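Local coordinates for protein 2-aminomuconate 6-semialdehyde dehydrogenase (Burkholderia cenocepacia, PDB 4U3W) that probably oxidises 2-aminomuconate 6-semialdehyde to 2-aminomuconate with a nicotinamide cofactor, as a tetrameric member of the aldehyde dehydrogenase family, at residues A[40-43]-A[48-51]; A[74-79]-A[185-190]; A[289-294]-A[327-332]. All blocks are in the same frame, centred on the assembly; numbering follows the deposited sequence.

Contact 1: residues A[40-43]-A[48-51]. With MG (magnesium ion), chain C.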
# COMPACT_ATOMS: atom_id res chain seq x y z
N PRO A 40 1.95 17.22 -46.91
CA PRO A 40 2.63 18.42 -46.40
C PRO A 40 2.29 18.72 -44.92
O PRO A 40 1.20 18.41 -44.41
CB PRO A 40 2.10 19.57 -47.30
CG PRO A 40 1.36 18.96 -48.39
CD PRO A 40 0.94 17.56 -47.93
N ASN A 41 3.28 19.25 -44.21
CA ASN A 41 3.08 19.78 -42.83
C ASN A 41 2.96 21.31 -42.99
O ASN A 41 3.86 21.93 -43.51
CB ASN A 41 4.24 19.40 -41.90
CG ASN A 41 4.09 20.01 -40.47
OD1 ASN A 41 2.99 20.28 -40.01
ND2 ASN A 41 5.21 20.16 -39.77
N LEU A 42 1.82 21.87 -42.64
CA LEU A 42 1.55 23.31 -42.87
C LEU A 42 1.46 24.07 -41.56
O LEU A 42 0.94 23.55 -40.57
CB LEU A 42 0.26 23.53 -43.65
CG LEU A 42 0.15 22.80 -44.98
CD1 LEU A 42 -1.26 23.01 -45.54
CD2 LEU A 42 1.24 23.27 -45.93
N SER A 43 1.98 25.30 -41.55
CA SER A 43 1.91 26.16 -40.36
C SER A 43 0.49 26.65 -40.04
O SER A 43 -0.22 27.13 -40.89
CB SER A 43 2.80 27.40 -40.56
OG SER A 43 2.51 28.34 -39.53
N ARG A 48 2.10 28.41 -44.45
CA ARG A 48 3.26 28.02 -45.28
C ARG A 48 3.59 26.55 -45.04
O ARG A 48 3.33 26.02 -43.95
CB ARG A 48 4.49 28.89 -44.93
CG ARG A 48 5.18 28.49 -43.55
CD ARG A 48 6.02 29.59 -42.84
NE ARG A 48 6.65 29.09 -41.62
CZ ARG A 48 6.36 29.46 -40.36
NH1 ARG A 48 5.45 30.39 -40.12
NH2 ARG A 48 7.01 28.91 -39.33
N LYS A 49 4.16 25.88 -46.04
CA LYS A 49 4.62 24.52 -45.89
C LYS A 49 5.91 24.46 -45.05
O LYS A 49 6.84 25.20 -45.31
CB LYS A 49 4.84 23.91 -47.28
CG LYS A 49 5.30 22.45 -47.27
CD LYS A 49 5.49 22.06 -48.76
CE LYS A 49 6.16 20.75 -48.91
NZ LYS A 49 5.82 20.13 -50.22
N LEU A 50 5.92 23.64 -44.00
CA LEU A 50 7.06 23.48 -43.08
C LEU A 50 7.95 22.28 -43.46
O LEU A 50 9.16 22.32 -43.29
CB LEU A 50 6.58 23.29 -41.63
CG LEU A 50 5.70 24.43 -41.07
CD1 LEU A 50 5.03 23.97 -39.78
CD2 LEU A 50 6.55 25.63 -40.86
N ALA A 51 7.32 21.25 -44.01
CA ALA A 51 7.98 19.98 -44.34
C ALA A 51 7.07 19.08 -45.13
O ALA A 51 5.84 19.31 -45.20
CB ALA A 51 8.41 19.24 -43.02
MG MG C . -0.90 21.97 -39.90
O HOH W 1 0.93 21.35 -38.86
O HOH W 2 -0.24 20.44 -41.20
O HOH W 3 -2.56 21.35 -41.78
O HOH W 4 -2.40 23.83 -39.87
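Asn41 faces both Leu50 and Ala51 across a beta hairpin, a classic beta bulge that shifts the register between strands 38-42 and 49-54. Three backbone hydrogen bonds join the strands: Asn41 N to Ala51 O (2.7 Å), Leu50 N to Asn41 O (2.7 Å) and, beyond the bulge, Ser43 N to Arg48 O (2.8 Å). CA-H...O contacts fill in between them, among them Leu42 CA against Arg48 O.

Apolar packing comes from the two leucines. Leu42 and Lys49 form a non-hydrogen-bonded pair, with Leu42 CD2 on Lys49 CA at 3.6 Å. Leu50 CD1 lies over one face of the Asn41 amide, 3.8 Å from ND2, and that ND2 is hydrogen-bonded to Asp109. Over one face of the Arg48 guanidinium, toward its rim, sits Ser43, whose OG bonds to Val45 N; Arg48 NH1 pairs with Asp46.

On the protein side the magnesium ion is held by Leu42 O, with Glu200 the other residue of the site; four waters also bind it. With its CG anti to the backbone N (chi1 177°), Asn41 sets OD1 2.6 Å from one water, which probably donates, while Leu42 N donates to another. Leu42 O lies 2.5 Å from the metal.

Contact 2: residues A[74-79]-A[185-190]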
# COMPACT_ATOMS: atom_id res chain seq x y z
N ALA A 74 14.91 -9.97 -28.02
CA ALA A 74 16.35 -9.76 -28.10
C ALA A 74 16.90 -9.22 -26.78
O ALA A 74 18.11 -9.01 -26.65
CB ALA A 74 16.70 -8.82 -29.22
N GLY A 75 16.03 -8.98 -25.80
CA GLY A 75 16.53 -8.72 -24.47
C GLY A 75 15.95 -7.51 -23.75
O GLY A 75 16.18 -7.35 -22.56
N TRP A 76 15.21 -6.67 -24.45
CA TRP A 76 14.61 -5.50 -23.79
C TRP A 76 13.64 -5.97 -22.72
O TRP A 76 13.46 -5.31 -21.67
CB TRP A 76 13.89 -4.60 -24.78
CG TRP A 76 13.28 -3.36 -24.10
CD1 TRP A 76 11.97 -3.13 -23.85
CD2 TRP A 76 14.00 -2.23 -23.56
NE1 TRP A 76 11.80 -1.90 -23.21
CE2 TRP A 76 13.03 -1.32 -23.05
CE3 TRP A 76 15.35 -1.87 -23.51
CZ2 TRP A 76 13.38 -0.08 -22.47
CZ3 TRP A 76 15.70 -0.62 -22.94
CH2 TRP A 76 14.71 0.25 -22.43
N ARG A 77 13.00 -7.11 -23.01
CA ARG A 77 12.07 -7.73 -22.07
C ARG A 77 12.75 -8.09 -20.73
O ARG A 77 12.12 -8.05 -19.66
CB ARG A 77 11.45 -8.97 -22.71
CG ARG A 77 10.45 -9.73 -21.87
CD ARG A 77 10.11 -11.04 -22.54
NE ARG A 77 11.30 -11.89 -22.74
CZ ARG A 77 11.37 -12.93 -23.58
NH1 ARG A 77 10.32 -13.27 -24.31
NH2 ARG A 77 12.49 -13.63 -23.68
N ASP A 78 14.04 -8.41 -20.77
CA ASP A 78 14.72 -8.84 -19.58
C ASP A 78 15.53 -7.72 -18.85
O ASP A 78 16.25 -7.99 -17.87
CB ASP A 78 15.64 -10.00 -19.91
CG ASP A 78 14.89 -11.20 -20.50
OD1 ASP A 78 13.80 -11.57 -19.99
OD2 ASP A 78 15.41 -11.77 -21.49
N THR A 79 15.41 -6.47 -19.28
CA THR A 79 16.08 -5.38 -18.54
C THR A 79 15.56 -5.29 -17.09
O THR A 79 14.41 -5.62 -16.82
CB THR A 79 15.91 -4.02 -19.23
OG1 THR A 79 14.53 -3.79 -19.56
CG2 THR A 79 16.71 -3.98 -20.56
N PRO A 185 5.98 5.77 -19.45
CA PRO A 185 5.60 4.58 -18.68
C PRO A 185 5.69 3.31 -19.53
O PRO A 185 6.06 2.25 -18.99
CB PRO A 185 4.14 4.86 -18.22
CG PRO A 185 3.64 5.89 -19.23
CD PRO A 185 4.87 6.75 -19.48
N ALA A 186 5.39 3.37 -20.85
CA ALA A 186 5.50 2.15 -21.63
C ALA A 186 6.93 1.59 -21.59
O ALA A 186 7.16 0.39 -21.38
CB ALA A 186 5.06 2.43 -23.12
N LEU A 187 7.91 2.47 -21.78
CA LEU A 187 9.30 2.01 -21.80
C LEU A 187 9.74 1.64 -20.38
O LEU A 187 10.54 0.72 -20.19
CB LEU A 187 10.22 3.07 -22.38
CG LEU A 187 10.05 3.42 -23.87
CD1 LEU A 187 10.99 4.55 -24.26
CD2 LEU A 187 10.31 2.18 -24.79
N ALA A 188 9.22 2.38 -19.39
CA ALA A 188 9.60 2.12 -17.98
C ALA A 188 9.25 0.68 -17.56
O ALA A 188 9.97 0.05 -16.76
CB ALA A 188 8.87 3.15 -17.05
N MET A 189 8.12 0.18 -18.05
CA MET A 189 7.68 -1.16 -17.71
C MET A 189 8.24 -2.25 -18.66
O MET A 189 7.85 -3.40 -18.56
CB MET A 189 6.15 -1.29 -17.71
CG MET A 189 5.44 -0.39 -16.80
SD MET A 189 6.25 -0.13 -15.16
CE MET A 189 6.05 -1.71 -14.40
N GLY A 190 9.20 -1.89 -19.50
CA GLY A 190 9.94 -2.87 -20.26
C GLY A 190 9.25 -3.26 -21.54
O GLY A 190 9.62 -4.29 -22.14
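Trp76 of helix 58-76 reaches across to the C-terminal end of helix 175-188 and brings its indole close to two backbone carbonyls, both oblique to the ring. Its CB leaves the helix beside the other segment rather than straight at it. With CG anti to the backbone N (chi1 -179°), the ring is carried over to Gly190.

CD1 makes the nearest approach, 3.1 Å from Gly190 O. Next round the five-membered ring, NE1 is 3.3 Å from Gly190 C; its angle to Gly190 O is too poor for a hydrogen bond, and the N-H instead makes a weak one to Asn191 O. On the six-membered ring, CZ2 lies 3.7 Å from Leu187 O; with Leu187 CD2, at 4.5 Å, it makes a loose apolar touch. Trp87 meets the indole with its ring plane turned by about 55°, and Val221 and Cys192 also pack on it.

Helix 175-188 ends in a Schellman motif with Gly190 (positive phi) as C-prime: Asn191 N bonds to Ala186 O, and Gly190 N to Leu187 O at 3.0 Å. Of the two carbonyls at the indole, only Leu187 O is an acceptor in it; Gly190 O is the carbonyl of the C-prime residue. From Trp76 to Thr79 the chain makes a type I beta turn in which Trp76 O accepts from both Thr79 N and Thr79 OG1, the latter at 2.8 Å.

No hydrogen bond links the two segments themselves. Gly190 O is held by Gln72 NE2, a turn earlier on helix 58-76, and the indole adds close ring-carbonyl contact and only a weak N-H bond to Asn191 O.

Contact 3: residues A[289-294]-A[327-332]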
# COMPACT_ATOMS: atom_id res chain seq x y z
N ALA A 289 -9.22 35.71 -7.96
CA ALA A 289 -8.59 34.43 -8.30
C ALA A 289 -9.45 33.56 -9.23
O ALA A 289 -8.92 32.92 -10.15
CB ALA A 289 -8.23 33.63 -7.01
N ALA A 290 -10.76 33.54 -8.98
CA ALA A 290 -11.68 32.74 -9.79
C ALA A 290 -11.78 33.30 -11.21
O ALA A 290 -11.82 32.52 -12.15
CB ALA A 290 -13.08 32.68 -9.16
N VAL A 291 -11.83 34.63 -11.36
CA VAL A 291 -11.84 35.20 -12.73
C VAL A 291 -10.56 34.85 -13.47
O VAL A 291 -10.63 34.32 -14.59
CB VAL A 291 -12.02 36.77 -12.75
CG1 VAL A 291 -11.92 37.31 -14.20
CG2 VAL A 291 -13.35 37.19 -12.16
N ALA A 292 -9.39 35.07 -12.86
CA ALA A 292 -8.14 34.65 -13.51
C ALA A 292 -8.09 33.13 -13.83
O ALA A 292 -7.53 32.71 -14.86
CB ALA A 292 -6.93 35.00 -12.63
N GLY A 293 -8.63 32.32 -12.92
CA GLY A 293 -8.59 30.86 -13.07
C GLY A 293 -9.45 30.41 -14.26
O GLY A 293 -9.07 29.50 -15.01
N VAL A 294 -10.63 31.02 -14.37
CA VAL A 294 -11.54 30.69 -15.49
C VAL A 294 -11.02 31.23 -16.81
O VAL A 294 -11.17 30.57 -17.87
CB VAL A 294 -12.96 31.22 -15.16
CG1 VAL A 294 -13.92 31.20 -16.44
CG2 VAL A 294 -13.53 30.40 -14.02
N LYS A 327 -14.73 39.35 -19.28
CA LYS A 327 -14.76 39.97 -20.60
C LYS A 327 -13.54 40.89 -20.76
O LYS A 327 -12.82 40.82 -21.76
CB LYS A 327 -16.07 40.75 -20.81
CG LYS A 327 -16.12 41.56 -22.11
CD LYS A 327 -17.41 42.41 -22.19
CE LYS A 327 -17.40 43.23 -23.48
NZ LYS A 327 -18.69 43.96 -23.72
N GLU A 328 -13.31 41.74 -19.77
CA GLU A 328 -12.16 42.64 -19.77
C GLU A 328 -10.80 41.91 -19.86
O GLU A 328 -9.93 42.29 -20.64
CB GLU A 328 -12.24 43.55 -18.51
CG GLU A 328 -11.06 44.45 -18.28
CD GLU A 328 -11.23 45.33 -17.05
OE1 GLU A 328 -12.38 45.71 -16.71
OE2 GLU A 328 -10.21 45.62 -16.38
N GLN A 329 -10.60 40.84 -19.10
CA GLN A 329 -9.35 40.09 -19.22
C GLN A 329 -9.21 39.35 -20.56
O GLN A 329 -8.09 39.19 -21.10
CB GLN A 329 -9.23 39.08 -18.05
CG GLN A 329 -9.15 39.80 -16.65
CD GLN A 329 -8.71 38.86 -15.53
OE1 GLN A 329 -8.22 37.77 -15.77
NE2 GLN A 329 -8.91 39.30 -14.26
N ALA A 330 -10.32 38.84 -21.05
CA ALA A 330 -10.31 38.12 -22.34
C ALA A 330 -9.96 39.09 -23.49
O ALA A 330 -9.23 38.75 -24.40
CB ALA A 330 -11.67 37.45 -22.59
N GLN A 331 -10.49 40.31 -23.42
CA GLN A 331 -10.16 41.32 -24.42
C GLN A 331 -8.71 41.86 -24.25
O GLN A 331 -8.16 42.47 -25.18
CB GLN A 331 -11.17 42.44 -24.41
CG GLN A 331 -12.56 41.97 -24.87
CD GLN A 331 -13.59 43.09 -24.90
OE1 GLN A 331 -13.41 44.16 -24.29
NE2 GLN A 331 -14.69 42.83 -25.58
N ALA A 332 -8.08 41.61 -23.10
CA ALA A 332 -6.68 41.98 -22.96
C ALA A 332 -5.73 40.88 -23.50
O ALA A 332 -4.53 41.08 -23.62
CB ALA A 332 -6.35 42.31 -21.48
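Val291 and Gln329 meet in a small, partly buried helix-helix contact between helix 287-299 and helix 319-331. It is plain packing with no hydrogen bond between the segments, and only about 102 Å² is buried, both sides summed. The nearest CA atoms, those of Ala292 and Gln329, are 8.0 Å apart, so side chains span the gap.

Gln329 does most of the bridging. Its CB points toward the other helix, and with CG anti to its own carbonyl carbon (chi1 -64°) and an extended chain beyond, the carboxamide is delivered to the surface of helix 287-299. NE2 lies 3.6 Å from Val291 CG1, with Gln329 CD on the same methyl at 3.8 Å, while OE1 lies between that methyl and Ala292 CA, 3.9 Å from the latter. The side chains of Val291 and Gln329 cross obliquely, the methyl being offered by the CG1 branch, which stands anti to the valine backbone N.

The contact grades from exposed Ala292 to buried Val291, which also packs on Phe322, Ala325 and Leu326 of helix 319-331. On that helix, Gln329 and Ala330 touch Leu295 of helix 287-299, and Ala330 also reaches Phe299, so the contact is one part of a wider helix-helix packing. Strands 277-281 and 309-315 are adjacent and parallel in the seven-stranded mixed sheet; helix 287-299 is the helix of the beta-alpha-beta crossover between them, and helix 319-331, which follows strand 309-315, packs against that crossover helix.

How the contacts relate
The three contacts are separate: nearest atoms are about 23 Å apart for contacts 1 and 2, about 22 Å for 1 and 3, and about 27 Å for 2 and 3, the last two lying on opposite sides of the chain's centre. No element is shared, though strand 49-54 of contact 1 runs on in sequence to helix 58-76 of contact 2. Contact 2 is buried, whereas 1 and 3 are partly buried. Their chemistry differs accordingly: paired strands supply backbone hydrogen bonds and a metal ligand in contact 1, an aromatic ring meets carbonyls in contact 2, and an amide lies against aliphatic atoms in contact 3.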